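2-c-methyl-d-erythritol 4-phosphate cytidylyltransferase (Streptococcus pneumoniae, PDB 2VSH) catalyses the transfer of the cytidylyl group of CTP to D-ribitol 5-phosphate, providing CDP-ribitol for teichoic acid precursors. Local coordinates at residues D64-D67 and Y73-R76; N92-I97 and R101-E106; T146-T151 and T157-R162; E192-A197 and F201-K206; S216-T221 and K227-M232. One frame throughout, in Å; residues are numbered along the deposited sequence. Where two conformers were deposited one is given.

Interaction 1: residues D64-D67 and Y73-R76; sequences DLVD and YKER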
# COMPACT_ATOMS: atom_id res chain seq x y z
N ASP A 64 22.39 18.82 -17.05
CA ASP A 64 22.39 18.38 -18.45
C ASP A 64 20.96 18.07 -18.94
O ASP A 64 20.57 18.48 -20.03
CB ASP A 64 23.28 17.13 -18.65
CG ASP A 64 24.77 17.42 -18.50
OD1 ASP A 64 25.14 18.60 -18.39
OD2 ASP A 64 25.58 16.45 -18.51
N LEU A 65 20.20 17.35 -18.12
CA LEU A 65 18.82 16.96 -18.46
C LEU A 65 17.91 18.18 -18.70
O LEU A 65 17.12 18.19 -19.65
CB LEU A 65 18.25 16.08 -17.35
CG LEU A 65 18.22 14.54 -17.45
CD1 LEU A 65 19.22 13.91 -18.45
CD2 LEU A 65 18.33 13.93 -16.07
N VAL A 66 18.04 19.18 -17.83
CA VAL A 66 17.33 20.46 -17.99
C VAL A 66 17.74 21.17 -19.28
O VAL A 66 16.88 21.60 -20.05
CB VAL A 66 17.54 21.39 -16.77
CG1 VAL A 66 17.00 22.81 -17.04
CG2 VAL A 66 16.90 20.78 -15.54
N ASP A 67 19.04 21.25 -19.54
CA ASP A 67 19.54 21.83 -20.78
C ASP A 67 18.97 21.11 -21.99
O ASP A 67 18.58 21.75 -22.97
CB ASP A 67 21.07 21.79 -20.84
CG ASP A 67 21.73 22.84 -19.97
OD1 ASP A 67 21.02 23.75 -19.48
OD2 ASP A 67 22.96 22.77 -19.78
N TYR A 73 13.01 26.50 -20.03
CA TYR A 73 12.71 26.74 -18.61
C TYR A 73 13.96 26.74 -17.70
O TYR A 73 13.84 26.72 -16.48
CB TYR A 73 11.66 25.75 -18.11
CG TYR A 73 10.42 25.69 -18.96
CD1 TYR A 73 9.35 26.58 -18.75
CD2 TYR A 73 10.30 24.76 -19.99
CE1 TYR A 73 8.21 26.54 -19.56
CE2 TYR A 73 9.16 24.70 -20.79
CZ TYR A 73 8.12 25.59 -20.56
OH TYR A 73 7.00 25.52 -21.36
N LYS A 74 15.13 26.77 -18.32
CA LYS A 74 16.42 26.80 -17.61
C LYS A 74 16.46 27.76 -16.42
O LYS A 74 16.86 27.38 -15.32
CB LYS A 74 17.54 27.16 -18.58
CG LYS A 74 18.45 26.01 -18.92
CD LYS A 74 19.48 25.82 -17.82
CE LYS A 74 20.69 26.71 -18.04
NZ LYS A 74 21.58 26.60 -16.87
N GLU A 75 16.04 29.00 -16.64
CA GLU A 75 16.13 30.03 -15.62
C GLU A 75 15.08 29.90 -14.52
O GLU A 75 15.22 30.51 -13.47
CB GLU A 75 16.07 31.43 -16.26
CG GLU A 75 17.42 31.97 -16.71
CD GLU A 75 17.71 31.71 -18.18
OE1 GLU A 75 18.04 32.68 -18.91
OE2 GLU A 75 17.63 30.54 -18.61
N ARG A 76 14.04 29.11 -14.78
CA ARG A 76 12.99 28.82 -13.80
C ARG A 76 13.39 27.69 -12.85
O ARG A 76 12.73 27.47 -11.83
CB ARG A 76 11.70 28.42 -14.51
CG ARG A 76 11.23 29.35 -15.65
CD ARG A 76 10.35 30.53 -15.18
NE ARG A 76 9.64 30.29 -13.93
CZ ARG A 76 8.58 29.50 -13.77
NH1 ARG A 76 8.04 28.80 -14.78
NH2 ARG A 76 8.04 29.39 -12.57
O HOH W 1 20.91 23.54 -16.04
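Val66 and Asp67 meet Lys74 in a small, partly buried contact, apolar packing plus a long salt bridge, between helix 59-69 and the 3-10 turn before strand 77-81. The helix joins the parallel neighbours 50-54 and 77-81 in a beta-alpha-beta unit of the nucleotidyltransferase sheet, and the short turn at 74-76 lies just before the second strand. Here the chain folds back far enough for the CA atoms of Val66 and Lys74 to come within 6.4 Å of each other.

Lys74 does most of the touching. Its chain bends at both chi2 (-81°) and chi3 (-86°), which carries the methylenes past the helix instead of straight out from the turn. The CG1 methyl of buried Val66 faces the middle of that chain, 4.0 Å from Lys74 CD, and the two side chains meet at about a right angle. The exposed Asp67 comes to the same methylenes: its OD1 lies 3.1 Å from Lys74 CD and is also close to CE. The ammonium group is farther off, with Lys74 NZ 3.9 Å from Asp67 OD1, a long salt bridge. One water spans the gap, accepting from Lys74 NZ at 3.2 Å and giving a weak bond to Asp67 OD1 at 3.4 Å.

The backbone of Arg76 pairs with Ile50, and its guanidinium makes weak bonds to Val42 and Glu48.

The chemistry is thus divided: a buried methyl packs on the aliphatic part of a lysine, while the lysine's charge is matched loosely, at long range and through water, which suggests only a modest electrostatic contribution at this surface.

Interaction 2: residues N92-I97 and R101-E106; sequences NIIEAI and RPLTPE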
# COMPACT_ATOMS: atom_id res chain seq x y z
N ASN A 92 17.77 21.76 2.52
CA ASN A 92 18.71 22.19 1.48
C ASN A 92 18.03 23.00 0.40
O ASN A 92 18.55 24.03 -0.05
CB ASN A 92 19.41 20.97 0.87
CG ASN A 92 20.53 20.46 1.72
OD1 ASN A 92 20.72 20.90 2.84
ND2 ASN A 92 21.28 19.53 1.19
N ILE A 93 16.84 22.54 -0.00
CA ILE A 93 15.98 23.24 -0.96
C ILE A 93 15.61 24.64 -0.44
O ILE A 93 15.72 25.63 -1.18
CB ILE A 93 14.72 22.37 -1.33
CG1 ILE A 93 15.15 21.25 -2.28
CG2 ILE A 93 13.61 23.22 -1.98
CD1 ILE A 93 14.13 20.09 -2.43
N ILE A 94 15.20 24.71 0.83
CA ILE A 94 14.79 25.98 1.42
C ILE A 94 15.98 26.94 1.47
O ILE A 94 15.82 28.14 1.20
CB ILE A 94 14.15 25.76 2.81
CG1 ILE A 94 12.79 25.05 2.66
CG2 ILE A 94 14.00 27.08 3.57
CD1 ILE A 94 12.19 24.55 3.96
N GLU A 95 17.16 26.41 1.77
CA GLU A 95 18.39 27.21 1.77
C GLU A 95 18.69 27.81 0.39
O GLU A 95 19.05 28.98 0.29
CB GLU A 95 19.58 26.41 2.32
CG GLU A 95 19.50 26.19 3.83
CD GLU A 95 20.61 25.32 4.39
OE1 GLU A 95 20.90 25.46 5.58
OE2 GLU A 95 21.20 24.49 3.65
N ALA A 96 18.54 26.99 -0.65
CA ALA A 96 18.73 27.44 -2.04
C ALA A 96 17.71 28.53 -2.42
O ALA A 96 18.05 29.51 -3.07
CB ALA A 96 18.62 26.25 -2.99
N ILE A 97 16.47 28.33 -2.00
CA ILE A 97 15.42 29.34 -2.15
C ILE A 97 15.81 30.66 -1.47
O ILE A 97 15.69 31.74 -2.07
CB ILE A 97 14.08 28.84 -1.56
CG1 ILE A 97 13.49 27.74 -2.43
CG2 ILE A 97 13.09 30.01 -1.40
CD1 ILE A 97 12.29 27.02 -1.81
N ARG A 101 16.20 34.47 -3.16
CA ARG A 101 15.56 35.70 -2.63
C ARG A 101 15.31 35.49 -1.14
O ARG A 101 14.60 34.55 -0.78
CB ARG A 101 14.22 35.98 -3.34
CG ARG A 101 13.65 37.40 -3.09
CD ARG A 101 14.28 38.39 -4.03
NE ARG A 101 13.77 39.76 -3.93
CZ ARG A 101 14.17 40.74 -4.74
NH1 ARG A 101 15.05 40.48 -5.71
NH2 ARG A 101 13.68 41.97 -4.59
N PRO A 102 15.90 36.34 -0.28
CA PRO A 102 15.78 36.12 1.17
C PRO A 102 14.33 35.84 1.60
O PRO A 102 13.42 36.57 1.23
CB PRO A 102 16.31 37.41 1.78
CG PRO A 102 17.32 37.90 0.75
CD PRO A 102 16.70 37.55 -0.58
N LEU A 103 14.14 34.76 2.35
CA LEU A 103 12.82 34.30 2.76
C LEU A 103 12.09 35.28 3.64
O LEU A 103 12.71 35.97 4.45
CB LEU A 103 12.93 32.99 3.54
CG LEU A 103 13.34 31.68 2.89
CD1 LEU A 103 13.68 30.72 4.01
CD2 LEU A 103 12.24 31.10 1.98
N THR A 104 10.77 35.32 3.49
CA THR A 104 9.90 36.00 4.46
C THR A 104 9.06 34.90 5.11
O THR A 104 9.11 33.75 4.65
CB THR A 104 8.97 37.07 3.80
OG1 THR A 104 8.00 36.42 2.97
CG2 THR A 104 9.77 38.10 3.00
N PRO A 105 8.32 35.22 6.20
CA PRO A 105 7.50 34.20 6.87
C PRO A 105 6.38 33.58 6.04
O PRO A 105 5.89 32.51 6.39
CB PRO A 105 6.87 34.98 8.03
CG PRO A 105 7.78 36.10 8.27
CD PRO A 105 8.25 36.51 6.91
N GLU A 106 5.96 34.26 4.98
CA GLU A 106 4.80 33.82 4.22
C GLU A 106 5.16 33.02 2.97
O GLU A 106 4.29 32.38 2.38
CB GLU A 106 3.84 34.98 3.90
CG GLU A 106 3.05 35.51 5.14
CD GLU A 106 2.36 34.40 5.95
OE1 GLU A 106 1.63 33.56 5.36
OE2 GLU A 106 2.54 34.35 7.19
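Leu103 packs on Ile94 and Ile97 where helix 86-100 ends and the chain turns toward strand 108-113, a helix-to-strand connection of the Rossmann-like alpha/beta sheet. The contact combines one backbone bond with a small apolar cluster.

The backbone part belongs to the last turn of the helix. Arg101, the first residue to leave helical geometry, still gives its N-H to Ile97 O at 3.0 Å, in an almost straight bond with an angle of 172° at the hydrogen. Arg101 N thus still makes an i to i+4 bond, although its own backbone has left the helix; Pro102, next, has no N-H to continue it. Leu103 N bonds to the side chain of Asp98, a second tie between the loop and the last turn.

The apolar part is a two-pronged fit. Leu103 points toward the helix and divides its methyls between two residues, both crossed at about a right angle. Each isoleucine offers its CG2 branch: chi1 is -71° in Ile97, which leaves CG2 anti to the backbone N and turned to the loop. Ile94 has two conformers; in one, its CG2 is 3.7 Å from Leu103 CD1, so this half of the grip is less certain.

Other elements close the cluster. Cys176 of helix 176-184 touches both Ile94 and Leu103, Phe179 and Met180 cover Ile94, and Ile97 continues inward onto Tyr4 and Val51 of the central strands. A calcium ion lies about 5 Å from the Leu103 side chain. On the other prong, Leu103 CD2 sits 3.7 Å from Ile97 CG2.

Interaction 3: residues T146-T151 and T157-R162; sequences TIVEST and TDIPNR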
# COMPACT_ATOMS: atom_id res chain seq x y z
N THR A 146 -5.52 -3.01 3.67
CA THR A 146 -5.82 -3.21 5.07
C THR A 146 -4.52 -3.04 5.85
O THR A 146 -3.48 -3.58 5.48
CB THR A 146 -6.54 -4.55 5.36
OG1 THR A 146 -6.01 -5.11 6.57
CG2 THR A 146 -6.35 -5.53 4.24
N ILE A 147 -4.58 -2.24 6.91
CA ILE A 147 -3.40 -1.89 7.68
C ILE A 147 -3.44 -2.56 9.04
O ILE A 147 -4.43 -2.44 9.78
CB ILE A 147 -3.25 -0.34 7.81
CG1 ILE A 147 -2.99 0.31 6.44
CG2 ILE A 147 -2.16 0.03 8.80
CD1 ILE A 147 -1.86 -0.33 5.60
N VAL A 148 -2.37 -3.27 9.36
CA VAL A 148 -2.19 -3.93 10.64
C VAL A 148 -1.00 -3.30 11.38
O VAL A 148 0.04 -3.03 10.78
CB VAL A 148 -2.02 -5.45 10.40
CG1 VAL A 148 -1.13 -6.09 11.42
CG2 VAL A 148 -3.38 -6.13 10.37
N GLU A 149 -1.16 -3.07 12.69
CA GLU A 149 -0.08 -2.54 13.52
C GLU A 149 0.56 -3.64 14.36
O GLU A 149 -0.13 -4.47 14.97
CB GLU A 149 -0.59 -1.43 14.45
CG GLU A 149 0.51 -0.64 15.13
CD GLU A 149 0.12 -0.20 16.52
OE1 GLU A 149 0.19 -1.03 17.46
OE2 GLU A 149 -0.28 0.98 16.67
N SER A 150 1.89 -3.65 14.39
CA SER A 150 2.63 -4.51 15.29
C SER A 150 3.90 -3.79 15.72
O SER A 150 4.79 -3.56 14.90
CB SER A 150 2.99 -5.84 14.62
OG SER A 150 3.71 -6.67 15.52
N THR A 151 3.97 -3.41 17.00
CA THR A 151 5.17 -2.75 17.54
C THR A 151 6.35 -3.71 17.62
O THR A 151 7.52 -3.32 17.45
CB THR A 151 4.90 -2.15 18.95
OG1 THR A 151 4.26 -3.14 19.76
CG2 THR A 151 3.98 -0.94 18.85
N THR A 157 -0.53 -5.92 17.45
CA THR A 157 -0.78 -5.12 18.65
C THR A 157 -2.00 -4.23 18.47
O THR A 157 -2.57 -3.76 19.46
CB THR A 157 0.46 -4.32 19.08
OG1 THR A 157 0.97 -3.57 17.97
CG2 THR A 157 1.52 -5.26 19.58
N ASP A 158 -2.38 -3.97 17.21
CA ASP A 158 -3.78 -3.66 16.85
C ASP A 158 -4.06 -3.37 15.38
O ASP A 158 -3.15 -3.34 14.54
CB ASP A 158 -4.43 -2.60 17.77
CG ASP A 158 -3.97 -1.20 17.47
OD1 ASP A 158 -4.83 -0.31 17.28
OD2 ASP A 158 -2.74 -1.00 17.44
N ILE A 159 -5.35 -3.22 15.08
CA ILE A 159 -5.83 -2.87 13.76
C ILE A 159 -6.49 -1.50 13.88
O ILE A 159 -7.53 -1.37 14.54
CB ILE A 159 -6.83 -3.94 13.23
CG1 ILE A 159 -6.08 -5.09 12.55
CG2 ILE A 159 -7.78 -3.35 12.20
CD1 ILE A 159 -6.04 -6.36 13.33
N PRO A 160 -5.87 -0.47 13.27
CA PRO A 160 -6.49 0.85 13.24
C PRO A 160 -7.85 0.83 12.54
O PRO A 160 -8.09 -0.01 11.67
CB PRO A 160 -5.50 1.70 12.44
CG PRO A 160 -4.21 0.97 12.50
CD PRO A 160 -4.56 -0.49 12.60
N ASN A 161 -8.72 1.75 12.93
CA ASN A 161 -9.99 1.95 12.25
C ASN A 161 -9.74 2.41 10.81
O ASN A 161 -9.29 3.54 10.58
CB ASN A 161 -10.83 2.96 13.03
CG ASN A 161 -12.23 3.14 12.47
OD1 ASN A 161 -13.11 3.66 13.14
ND2 ASN A 161 -12.43 2.70 11.23
N ARG A 162 -10.03 1.53 9.86
CA ARG A 162 -9.80 1.81 8.44
C ARG A 162 -10.59 3.01 7.89
O ARG A 162 -10.20 3.61 6.89
CB ARG A 162 -10.07 0.55 7.61
CG ARG A 162 -9.33 0.53 6.27
CD ARG A 162 -9.64 -0.71 5.46
NE ARG A 162 -9.83 -0.36 4.06
CZ ARG A 162 -10.08 -1.23 3.08
NH1 ARG A 162 -10.16 -2.53 3.34
NH2 ARG A 162 -10.23 -0.78 1.83
O HOH W 2 -6.68 -1.16 9.53
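Glu149 and Asp158 form a single antiparallel, hydrogen-bonded bridge, the two segments running 146° apart, with their CA atoms separated by 5.1 Å. Glu149 N donates to Asp158 O at 2.7 Å, and Glu149 O accepts from two consecutive amides, Thr157 N at 2.9 Å and Asp158 N at 3.2 Å. Two residues opposite one make this a classic beta bulge. Both donors reach the oxygen from the same face of the carbonyl plane, and Asp158 N stands well above it. Farther along, a water donates to both Ile147 O and Pro160 O and so links two carbonyls that cannot bond each other.

Among the side chains, Thr157 is the polar link. Its OG1, placed between backbone N and carbonyl carbon by a chi1 of 52°, donates to the anti lone pair of Glu149 OE1 at 2.7 Å and accepts from Thr151 N at 3.2 Å. Next to it, Asp158 OD2 is only 2.9 Å from Glu149 OE1, the carboxylate planes being 77° apart. Val148 CG2 lies 3.6 Å from Ile159 CG1 on one face; on the other, with Glu149, the Pro160 ring packs near Ile147, its CD against Ile147 O.

The pair belongs to an arm reaching away from the main sheet. Ile147, Val148 and Glu149 also pair antiparallel with a strand of the second subunit, extending the sheet across the dimer interface, and Ile159 packs on Val202 of that subunit.

Two acidic groups this close would tend to raise the pKa of one of them, with the Thr157 hydroxyl perhaps offsetting charge on Glu149.

Interaction 4: residues E192-A197 and F201-K206; sequences EILTDA and FVIKGK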
# COMPACT_ATOMS: atom_id res chain seq x y z
N GLU A 192 15.73 11.17 12.98
CA GLU A 192 15.73 9.77 12.52
C GLU A 192 14.36 9.10 12.53
O GLU A 192 14.11 8.19 11.74
CB GLU A 192 16.66 8.93 13.39
CG GLU A 192 18.12 9.08 13.05
CD GLU A 192 19.03 8.45 14.07
OE1 GLU A 192 18.55 7.94 15.11
OE2 GLU A 192 20.25 8.46 13.80
N ILE A 193 13.50 9.53 13.44
CA ILE A 193 12.19 8.91 13.62
C ILE A 193 11.12 9.69 12.87
O ILE A 193 10.19 9.10 12.32
CB ILE A 193 11.80 8.83 15.13
CG1 ILE A 193 12.75 7.91 15.88
CG2 ILE A 193 10.34 8.35 15.32
CD1 ILE A 193 12.69 8.09 17.40
N LEU A 194 11.25 11.01 12.85
CA LEU A 194 10.24 11.88 12.26
C LEU A 194 10.66 12.20 10.84
O LEU A 194 11.01 13.34 10.52
CB LEU A 194 10.04 13.16 13.09
CG LEU A 194 9.66 13.01 14.57
CD1 LEU A 194 9.71 14.36 15.29
CD2 LEU A 194 8.30 12.36 14.75
N THR A 195 10.61 11.17 10.00
CA THR A 195 11.17 11.22 8.65
C THR A 195 10.26 11.94 7.63
O THR A 195 10.72 12.32 6.56
CB THR A 195 11.49 9.81 8.13
OG1 THR A 195 10.31 9.01 8.20
CG2 THR A 195 12.59 9.16 8.94
N ASP A 196 8.99 12.11 7.99
CA ASP A 196 8.00 12.73 7.13
C ASP A 196 7.85 14.18 7.55
O ASP A 196 7.79 14.48 8.75
CB ASP A 196 6.68 11.96 7.25
CG ASP A 196 5.56 12.56 6.43
OD1 ASP A 196 5.28 12.06 5.33
OD2 ASP A 196 4.96 13.55 6.88
N ALA A 197 7.78 15.08 6.57
CA ALA A 197 7.74 16.51 6.84
C ALA A 197 6.44 16.89 7.56
O ALA A 197 6.46 17.64 8.53
CB ALA A 197 7.91 17.32 5.55
N PHE A 201 5.13 18.70 11.62
CA PHE A 201 4.06 19.67 11.90
C PHE A 201 3.00 19.06 12.82
O PHE A 201 2.57 19.70 13.79
CB PHE A 201 3.43 20.21 10.59
CG PHE A 201 4.30 21.21 9.83
CD1 PHE A 201 5.37 20.78 9.05
CD2 PHE A 201 4.02 22.57 9.90
CE1 PHE A 201 6.18 21.70 8.34
CE2 PHE A 201 4.82 23.51 9.20
CZ PHE A 201 5.91 23.06 8.42
N VAL A 202 2.58 17.83 12.53
CA VAL A 202 1.54 17.15 13.33
C VAL A 202 1.93 17.00 14.81
O VAL A 202 1.15 17.36 15.71
CB VAL A 202 1.13 15.79 12.67
CG1 VAL A 202 0.30 14.94 13.59
CG2 VAL A 202 0.37 16.05 11.38
N ILE A 203 3.14 16.51 15.05
CA ILE A 203 3.62 16.26 16.42
C ILE A 203 3.89 17.55 17.21
O ILE A 203 3.86 17.54 18.44
CB ILE A 203 4.85 15.29 16.45
CG1 ILE A 203 4.99 14.67 17.84
CG2 ILE A 203 6.16 15.98 16.00
CD1 ILE A 203 5.90 13.45 17.87
N LYS A 204 4.15 18.64 16.49
CA LYS A 204 4.28 19.96 17.10
C LYS A 204 2.94 20.67 17.29
O LYS A 204 2.91 21.86 17.60
CB LYS A 204 5.23 20.84 16.27
CG LYS A 204 6.67 20.35 16.27
CD LYS A 204 7.31 20.45 17.65
CE LYS A 204 8.80 20.11 17.62
NZ LYS A 204 9.50 20.60 18.85
N GLY A 205 1.85 19.92 17.13
CA GLY A 205 0.51 20.44 17.39
C GLY A 205 -0.02 21.41 16.35
O GLY A 205 -0.89 22.24 16.65
N LYS A 206 0.49 21.30 15.12
CA LYS A 206 0.10 22.21 14.04
C LYS A 206 -1.09 21.67 13.21
O LYS A 206 -1.45 20.49 13.31
CB LYS A 206 1.29 22.52 13.12
CG LYS A 206 2.56 23.01 13.83
CD LYS A 206 2.36 24.35 14.53
CE LYS A 206 3.63 24.84 15.22
NZ LYS A 206 3.42 26.16 15.90
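Leu194 and Ile203 supply the apolar bridge between the end of helix 188-193 and the end of helix 197-203. Leu194 CB points toward the second helix; a chi1 of -57° sets CG anti to the carbonyl carbon, and from this branch point the two methyls diverge. CD1 meets Ile203 CG2 at 4.0 Å, and CD2 meets Ile203 CD1 at 4.1 Å, so each tip of the leucine has its own methyl opposite. The side chains cross at about a right angle. Leu194 is the centre of an inverse gamma turn, closed by a weak bond, in the short link between the helices.

The other touch lies one turn into the second helix. Ala197 O sits in the plane of the Phe201 ring, at its edge, 3.4 Å from CD1, where a carbonyl oxygen can face the ring's slightly positive C-H rim.

Beyond Ile203 the helix closes with a Schellman motif: Lys206 N bonds to Phe201 O at 2.9 Å and Gly205 N to Val202 O at 3.0 Å, with Gly205 in the positive-phi position. At the opposite end, Asp196 caps the helix through Lys199 N.

Helix 176-184 borders Ala197 and Phe201, through Phe179 and Leu182 respectively; Phe201 also meets Phe174 of strand 165-175, while Ala197 reaches helix 86-100 at Asn87 and Ile90. Asn87 probably binds CTP, so the start of helix 197-203 backs the nucleotide site.

Interaction 5: residues S216-T221 and K227-M232; sequences SNLKIT and KIAKSM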
# COMPACT_ATOMS: atom_id res chain seq x y z
N SER A 216 -3.83 7.47 -9.33
CA SER A 216 -2.86 7.54 -10.43
C SER A 216 -1.59 8.31 -10.05
O SER A 216 -0.60 8.22 -10.76
CB SER A 216 -3.52 8.20 -11.65
OG SER A 216 -3.84 9.55 -11.33
N ASN A 217 -1.60 9.05 -8.93
CA ASN A 217 -0.38 9.74 -8.45
C ASN A 217 0.67 8.73 -7.92
O ASN A 217 1.20 8.86 -6.81
CB ASN A 217 -0.74 10.81 -7.41
CG ASN A 217 0.44 11.71 -7.00
OD1 ASN A 217 1.42 11.89 -7.73
ND2 ASN A 217 0.31 12.33 -5.83
N LEU A 218 0.97 7.75 -8.77
CA LEU A 218 1.91 6.66 -8.50
C LEU A 218 3.31 7.16 -8.13
O LEU A 218 3.82 8.09 -8.74
CB LEU A 218 2.00 5.73 -9.74
CG LEU A 218 2.97 4.55 -9.79
CD1 LEU A 218 2.56 3.40 -8.87
CD2 LEU A 218 3.12 4.01 -11.21
N LYS A 219 3.91 6.52 -7.13
CA LYS A 219 5.31 6.70 -6.80
C LYS A 219 6.10 5.58 -7.49
O LYS A 219 5.85 4.40 -7.25
CB LYS A 219 5.52 6.65 -5.29
CG LYS A 219 6.91 7.05 -4.86
CD LYS A 219 7.10 7.02 -3.36
CE LYS A 219 8.32 7.84 -2.99
NZ LYS A 219 8.70 7.63 -1.58
N ILE A 220 7.02 5.95 -8.38
CA ILE A 220 7.75 4.93 -9.15
C ILE A 220 8.98 4.51 -8.35
O ILE A 220 10.01 5.18 -8.40
CB ILE A 220 8.11 5.41 -10.58
CG1 ILE A 220 6.84 5.84 -11.33
CG2 ILE A 220 8.84 4.30 -11.35
CD1 ILE A 220 7.08 6.67 -12.58
N THR A 221 8.83 3.43 -7.59
CA THR A 221 9.87 2.93 -6.69
C THR A 221 10.47 1.63 -7.21
O THR A 221 11.69 1.49 -7.28
CB THR A 221 9.27 2.70 -5.26
OG1 THR A 221 8.97 3.96 -4.67
CG2 THR A 221 10.23 1.95 -4.36
N LYS A 227 6.59 -0.50 -14.68
CA LYS A 227 5.68 -1.16 -15.63
C LYS A 227 4.31 -0.49 -15.63
O LYS A 227 3.74 -0.23 -16.69
CB LYS A 227 5.48 -2.63 -15.28
CG LYS A 227 6.71 -3.49 -15.23
CD LYS A 227 6.27 -4.93 -14.94
CE LYS A 227 7.45 -5.87 -14.80
NZ LYS A 227 6.98 -7.25 -14.47
N ILE A 228 3.78 -0.24 -14.44
CA ILE A 228 2.52 0.46 -14.28
C ILE A 228 2.62 1.84 -14.96
O ILE A 228 1.82 2.16 -15.84
CB ILE A 228 2.09 0.56 -12.80
CG1 ILE A 228 1.86 -0.85 -12.23
CG2 ILE A 228 0.80 1.38 -12.65
CD1 ILE A 228 1.85 -0.91 -10.70
N ALA A 229 3.64 2.63 -14.61
CA ALA A 229 3.88 3.93 -15.24
C ALA A 229 3.88 3.89 -16.77
O ALA A 229 3.21 4.72 -17.42
CB ALA A 229 5.18 4.55 -14.72
N LYS A 230 4.60 2.92 -17.34
CA LYS A 230 4.64 2.74 -18.79
C LYS A 230 3.26 2.46 -19.40
O LYS A 230 2.93 2.97 -20.46
CB LYS A 230 5.57 1.59 -19.17
CG LYS A 230 7.05 1.81 -18.91
CD LYS A 230 7.83 0.63 -19.53
CE LYS A 230 9.27 0.59 -19.06
NZ LYS A 230 9.97 -0.61 -19.62
N SER A 231 2.48 1.60 -18.73
CA SER A 231 1.13 1.26 -19.17
C SER A 231 0.24 2.49 -19.15
O SER A 231 -0.63 2.63 -20.00
CB SER A 231 0.51 0.16 -18.29
OG SER A 231 0.15 0.66 -17.01
N MET A 232 0.49 3.38 -18.18
CA MET A 232 -0.31 4.60 -17.97
C MET A 232 -0.08 5.68 -19.03
O MET A 232 -1.00 6.38 -19.41
CB MET A 232 -0.03 5.21 -16.59
CG MET A 232 -0.74 4.51 -15.44
SD MET A 232 -0.12 5.07 -13.83
CE MET A 232 -0.90 6.67 -13.71
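Leu218 and Ile220 press against Ala229 and Ile228, the close-packed part of the contact between loop 216-221 and helix 223-232. Leu218 extends with CG anti to the backbone N (chi1 176°), and its CD2 methyl does the work: it reaches the helix backbone at Ala229 N, 3.7 Å away, and lies 3.8 Å from Ile228 CG2. Next to it Ile220 sends CD1 to within 3.6 Å of Ala229 CB. With only a methyl at Ala229, both tips come up to the helix backbone and CB.

The fit is looser between Leu218 CD2 and Met232 SD, 4.3 Å apart. The thioether chain then bends at chi3 (76°), turning its methyl onto the other end of the loop, where the methionine closes up again: Met232 CE lies 3.7 Å from Ser216 CB and 3.3 Å from Ser216 O. That same carbonyl receives Leu218 N at 2.6 Å, closing the inverse gamma turn centred on Asn217. Ser216 and Met232 form the edge of the contact, whereas Ala229 and Ile220 are buried.

Around this packing, Leu28 of strand 27-28 touches Ala229, Phe118 touches Met232, and Pro117 lies against Ile220. The loop is tied by its backbone to Val115, just after strand 108-113, and by Asn217 to Thr170 of strand 165-175, while Ile228 of the helix packs on Ile228 of the second subunit.

All five contacts are local closures strung in series along the chain, none touching another. Interactions 1 and 2 follow successive helices, with nearest atoms about 9 Å apart; interactions 2 and 4 come within about 8 Å, both touching helix 176-184. The probable CTP site is closest to interaction 4, where the Ala197 side chain is about 4 Å from that of Asn87; Ile220 in interaction 5 is about 9 Å from Ser114, and Val66 in interaction 1 about 10 Å from Ala9. Interaction 3 lies away from the CTP site and at the dimer interface, which interactions 4 and 5 also touch: its Ile159 meets Asp196 of interaction 4 in the second subunit.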